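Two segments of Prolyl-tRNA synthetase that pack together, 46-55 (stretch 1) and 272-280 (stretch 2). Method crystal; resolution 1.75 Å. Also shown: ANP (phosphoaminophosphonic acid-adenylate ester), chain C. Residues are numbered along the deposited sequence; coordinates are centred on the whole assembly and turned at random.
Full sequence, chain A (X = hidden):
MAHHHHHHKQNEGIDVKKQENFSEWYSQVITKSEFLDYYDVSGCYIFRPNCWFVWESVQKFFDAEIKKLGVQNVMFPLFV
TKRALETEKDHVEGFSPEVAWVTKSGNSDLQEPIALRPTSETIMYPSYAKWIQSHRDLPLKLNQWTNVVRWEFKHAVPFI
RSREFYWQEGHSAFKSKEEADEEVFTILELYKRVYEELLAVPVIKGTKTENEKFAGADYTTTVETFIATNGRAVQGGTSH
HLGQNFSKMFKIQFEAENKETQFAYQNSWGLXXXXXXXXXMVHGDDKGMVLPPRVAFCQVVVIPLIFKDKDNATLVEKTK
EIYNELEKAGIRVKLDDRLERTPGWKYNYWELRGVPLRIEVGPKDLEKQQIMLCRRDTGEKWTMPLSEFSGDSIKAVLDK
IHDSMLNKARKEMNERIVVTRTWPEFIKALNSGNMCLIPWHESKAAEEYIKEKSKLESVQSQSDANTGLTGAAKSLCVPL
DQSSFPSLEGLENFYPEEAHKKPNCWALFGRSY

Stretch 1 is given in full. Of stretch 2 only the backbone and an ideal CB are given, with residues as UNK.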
# COMPACT_ATOMS: atom_id res chain seq x y z
N ILE A 46 -15.67 1.44 3.68
CA ILE A 46 -15.18 0.93 2.40
C ILE A 46 -14.75 2.10 1.53
O ILE A 46 -15.55 3.02 1.28
CB ILE A 46 -16.28 0.10 1.71
CG1 ILE A 46 -16.64 -1.12 2.55
CG2 ILE A 46 -15.85 -0.27 0.28
CD1 ILE A 46 -17.99 -1.70 2.21
N PHE A 47 -13.50 2.08 1.05
CA PHE A 47 -12.96 3.13 0.18
C PHE A 47 -13.11 2.65 -1.26
O PHE A 47 -12.39 1.74 -1.70
CB PHE A 47 -11.49 3.43 0.47
CG PHE A 47 -11.21 4.04 1.81
CD1 PHE A 47 -11.60 3.43 2.98
CD2 PHE A 47 -10.49 5.22 1.90
CE1 PHE A 47 -11.32 4.00 4.22
CE2 PHE A 47 -10.19 5.80 3.14
CZ PHE A 47 -10.62 5.19 4.29
N ARG A 48 -14.02 3.27 -2.01
CA ARG A 48 -14.31 2.88 -3.38
C ARG A 48 -13.28 3.51 -4.33
O ARG A 48 -12.47 4.35 -3.91
CB ARG A 48 -15.75 3.27 -3.71
CG ARG A 48 -16.78 2.52 -2.86
CD ARG A 48 -18.21 2.91 -3.22
NE ARG A 48 -18.63 2.31 -4.49
CZ ARG A 48 -19.85 2.41 -5.01
NH1 ARG A 48 -20.78 3.11 -4.36
NH2 ARG A 48 -20.15 1.82 -6.16
N PRO A 49 -13.27 3.12 -5.62
CA PRO A 49 -12.15 3.52 -6.50
C PRO A 49 -11.86 5.01 -6.56
O PRO A 49 -10.69 5.41 -6.47
CB PRO A 49 -12.59 2.98 -7.87
CG PRO A 49 -13.37 1.75 -7.53
CD PRO A 49 -14.14 2.13 -6.29
N ASN A 50 -12.88 5.86 -6.74
CA ASN A 50 -12.63 7.29 -6.91
C ASN A 50 -12.07 7.89 -5.63
O ASN A 50 -11.34 8.88 -5.66
CB ASN A 50 -13.91 8.01 -7.30
CG ASN A 50 -14.50 7.50 -8.60
OD1 ASN A 50 -13.88 6.69 -9.30
ND2 ASN A 50 -15.69 7.97 -8.93
N CYS A 51 -12.39 7.28 -4.51
CA CYS A 51 -11.91 7.71 -3.21
C CYS A 51 -10.48 7.25 -2.96
O CYS A 51 -9.61 8.05 -2.58
CB CYS A 51 -12.85 7.17 -2.15
SG CYS A 51 -12.21 7.27 -0.49
N TRP A 52 -10.22 5.96 -3.18
CA TRP A 52 -8.88 5.44 -2.97
C TRP A 52 -7.88 6.11 -3.90
O TRP A 52 -6.72 6.30 -3.52
CB TRP A 52 -8.87 3.91 -3.16
CG TRP A 52 -7.59 3.25 -2.65
CD1 TRP A 52 -6.63 2.62 -3.39
CD2 TRP A 52 -7.15 3.19 -1.29
NE1 TRP A 52 -5.63 2.16 -2.57
CE2 TRP A 52 -5.93 2.49 -1.28
CE3 TRP A 52 -7.68 3.65 -0.08
CZ2 TRP A 52 -5.22 2.25 -0.09
CZ3 TRP A 52 -6.98 3.40 1.10
CH2 TRP A 52 -5.76 2.70 1.07
N PHE A 53 -8.32 6.52 -5.09
CA PHE A 53 -7.46 7.26 -6.00
C PHE A 53 -6.86 8.50 -5.34
O PHE A 53 -5.70 8.85 -5.59
CB PHE A 53 -8.24 7.67 -7.25
CG PHE A 53 -7.41 8.42 -8.26
CD1 PHE A 53 -6.69 7.74 -9.23
CD2 PHE A 53 -7.32 9.81 -8.22
CE1 PHE A 53 -5.92 8.42 -10.14
CE2 PHE A 53 -6.53 10.50 -9.14
CZ PHE A 53 -5.83 9.80 -10.09
N VAL A 54 -7.65 9.20 -4.52
CA VAL A 54 -7.13 10.38 -3.83
C VAL A 54 -5.97 9.99 -2.92
O VAL A 54 -4.92 10.65 -2.89
CB VAL A 54 -8.24 11.09 -3.04
CG1 VAL A 54 -7.66 12.31 -2.30
CG2 VAL A 54 -9.35 11.56 -3.97
N TRP A 55 -6.15 8.92 -2.14
CA TRP A 55 -5.08 8.52 -1.22
C TRP A 55 -3.85 8.03 -1.98
O TRP A 55 -2.72 8.35 -1.61
CB TRP A 55 -5.59 7.46 -0.25
CG TRP A 55 -4.63 7.11 0.84
CD1 TRP A 55 -4.10 5.87 1.11
CD2 TRP A 55 -4.07 8.00 1.82
NE1 TRP A 55 -3.26 5.94 2.21
CE2 TRP A 55 -3.22 7.24 2.65
CE3 TRP A 55 -4.21 9.38 2.08
CZ2 TRP A 55 -2.50 7.80 3.72
CZ3 TRP A 55 -3.49 9.94 3.14
CH2 TRP A 55 -2.65 9.15 3.94
N UNK A 272 -2.81 10.88 7.66
CA UNK A 272 -3.77 9.78 7.46
C UNK A 272 -4.84 10.12 6.42
O UNK A 272 -4.91 11.24 5.89
CB UNK A 272 -4.44 9.43 8.79
N UNK A 273 -5.73 9.15 6.19
CA UNK A 273 -6.90 9.33 5.34
C UNK A 273 -7.91 10.33 5.92
O UNK A 273 -8.92 10.61 5.26
CB UNK A 273 -7.58 7.98 5.12
N UNK A 274 -7.66 10.87 7.11
CA UNK A 274 -8.39 12.05 7.56
C UNK A 274 -8.33 13.16 6.52
O UNK A 274 -9.30 13.93 6.36
CB UNK A 274 -7.83 12.55 8.89
N UNK A 275 -7.22 13.26 5.79
CA UNK A 275 -7.07 14.23 4.70
C UNK A 275 -8.27 14.24 3.77
O UNK A 275 -8.72 15.30 3.34
CB UNK A 275 -5.80 13.93 3.90
N UNK A 276 -8.78 13.05 3.42
CA UNK A 276 -9.90 12.97 2.49
C UNK A 276 -11.15 13.60 3.09
O UNK A 276 -11.93 14.26 2.39
CB UNK A 276 -10.17 11.51 2.11
N UNK A 277 -11.38 13.39 4.39
CA UNK A 277 -12.54 13.99 5.04
C UNK A 277 -12.47 15.50 5.06
O UNK A 277 -13.46 16.19 4.80
CB UNK A 277 -12.67 13.46 6.47
N UNK A 278 -11.29 16.04 5.37
CA UNK A 278 -11.11 17.49 5.36
C UNK A 278 -11.40 18.04 3.98
O UNK A 278 -12.15 19.01 3.81
CB UNK A 278 -9.69 17.87 5.80
N UNK A 279 -10.83 17.40 2.95
CA UNK A 279 -11.03 17.82 1.57
C UNK A 279 -12.52 17.92 1.24
O UNK A 279 -12.98 18.92 0.67
CB UNK A 279 -10.34 16.85 0.61
N UNK A 280 -13.28 16.90 1.62
CA UNK A 280 -14.70 16.86 1.29
C UNK A 280 -15.48 17.90 2.11
O UNK A 280 -16.33 18.62 1.57
CB UNK A 280 -15.26 15.46 1.54
PG ANP C . -6.78 12.87 17.58
O1G ANP C . -7.12 13.86 18.59
O2G ANP C . -7.26 11.45 18.09
O3G ANP C . -7.52 13.31 16.25
PB ANP C . -4.01 11.73 17.70
O1B ANP C . -3.06 12.27 18.67
O2B ANP C . -4.68 10.45 18.28
N3B ANP C . -5.16 12.82 17.27
PA ANP C . -1.86 10.78 16.01
O1A ANP C . -0.77 11.74 16.33
O2A ANP C . -1.67 9.50 16.77
O3A ANP C . -3.29 11.35 16.37
O5' ANP C . -2.03 10.41 14.46
C5' ANP C . -1.40 11.05 13.32
C4' ANP C . -2.50 11.67 12.50
O4' ANP C . -3.46 10.66 12.12
C3' ANP C . -3.32 12.70 13.27
O3' ANP C . -2.69 13.98 13.22
C2' ANP C . -4.66 12.69 12.54
O2' ANP C . -4.65 13.63 11.47
C1' ANP C . -4.76 11.23 12.04
N9 ANP C . -5.67 10.41 12.82
C8 ANP C . -5.63 10.17 14.17
N7 ANP C . -6.58 9.38 14.60
C5 ANP C . -7.30 9.07 13.46
C6 ANP C . -8.44 8.27 13.24
N6 ANP C . -9.05 7.56 14.19
N1 ANP C . -8.93 8.21 11.98
C2 ANP C . -8.29 8.88 11.01
N3 ANP C . -7.20 9.64 11.09
C4 ANP C . -6.76 9.70 12.35

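At position 272 the backbone is extended just before a helix, and CA-to-CB points away from stretch 1, on the side where ANP lies. A small polar residue that can both accept from the helix and donate to ANP N3, such as serine, threonine or asparagine, would suit it; aspartate would answer only the capping half. It is Ser 272. Its OG accepts from N of residue 274 at 2.9 Å, the capping bond, and donates to ANP N3 at 2.8 Å. Its carbonyl turns the other way: Ser 272 O lies 3.4 Å from Trp 55 CZ3.

Position 273 has its CB sideways, with the ideal CB 3.9 Å from Phe 47 CE2 and 4.7 Å from Trp 55 CE3. Between two aromatic rings there is room for something compact and at least partly apolar: alanine, valine, threonine or cysteine. Thr 273 fills it. Its CG2 sits over the face of the Trp 55 five-membered ring, 3.7 Å from the centroid and 17° off the normal, a CH-pi contact; the same CG2 is 3.8 Å from Phe 47 CE2. OG1 finds a hydrogen bond elsewhere in the structure.

At 274 CB points away and stretch 1 offers nothing within 5.5 Å, but the ANP phosphates lie on that side, inviting a long cationic chain, lysine or arginine. Arg 274 reaches the gamma phosphate: NH1 and NH2 donate to ANP O3G at 2.9 and 2.8 Å, and the guanidinium lays one face over ANP C2'.

Position 275 points toward stretch 1, its ideal CB 4.7 Å from Trp 55 CZ3, and the carbonyl of residue 272 is one turn back. Alanine would fit beside the indole; serine or threonine could also bond to that carbonyl. Thr 275 does so: OG1 donates to Ser 272 O at 2.8 Å and lies 3.5 Å from Trp 55 CZ3.

Position 276 faces a hollow lined by Phe 47, Cys 51, Val 54 and Trp 55. The ideal CB is still 5.1 Å from Val 54 CG1, so a branched or flexible apolar chain, leucine, isoleucine or methionine, is needed to close the gap. Leu 276 does this with both methyls: CD2 reaches Cys 51 SG at 3.4 Å, and CD1 lies 3.8 Å from Val 54 CG1 and 4.1 Å from Trp 55 CE3.

Positions 277 and 278 are out of reach of stretch 1, and their helical angles would accept many residues. They are Gly 277 and Val 278.

Position 279 points toward stretch 1 from farther off, with nothing within 5.5 Å of its ideal CB. A long apolar chain is favoured; with chi1 and chi2 both t, Met 279 extends until SD lies 4.2 Å from Val 54 CG1.

Position 280 also points toward stretch 1, but its gap is wider, so leucine, isoleucine, valine or methionine would suit. It is Ile 280; the nearest approach, Ile 280 CD1 to Cys 51 SG, is 6.5 Å, so no contact forms.

Stretch 2 272-280: STRTLGVMI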
# COMPACT_ATOMS: atom_id res chain seq x y z
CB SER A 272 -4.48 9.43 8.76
OG SER A 272 -5.52 10.37 9.01
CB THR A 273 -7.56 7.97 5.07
OG1 THR A 273 -7.59 7.16 6.26
CG2 THR A 273 -6.78 7.23 3.96
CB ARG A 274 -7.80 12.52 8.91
CG ARG A 274 -8.23 13.91 9.34
CD ARG A 274 -7.74 14.21 10.76
NE ARG A 274 -8.37 13.33 11.74
CZ ARG A 274 -8.17 13.42 13.04
NH1 ARG A 274 -7.38 14.37 13.52
NH2 ARG A 274 -8.78 12.56 13.85
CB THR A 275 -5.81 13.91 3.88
OG1 THR A 275 -5.79 12.52 3.54
CG2 THR A 275 -4.57 14.24 4.68
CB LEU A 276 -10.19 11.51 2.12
CG LEU A 276 -9.40 10.93 0.93
CD1 LEU A 276 -7.92 10.94 1.21
CD2 LEU A 276 -9.87 9.52 0.65
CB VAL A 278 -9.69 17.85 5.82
CG1 VAL A 278 -9.48 19.37 5.71
CG2 VAL A 278 -9.48 17.42 7.27
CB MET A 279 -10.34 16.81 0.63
CG MET A 279 -10.44 17.17 -0.85
SD MET A 279 -9.93 15.76 -1.88
CE MET A 279 -11.31 14.63 -1.68
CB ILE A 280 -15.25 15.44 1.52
CG1 ILE A 280 -14.56 14.47 0.56
CG2 ILE A 280 -16.77 15.44 1.37
CD1 ILE A 280 -14.89 13.00 0.84
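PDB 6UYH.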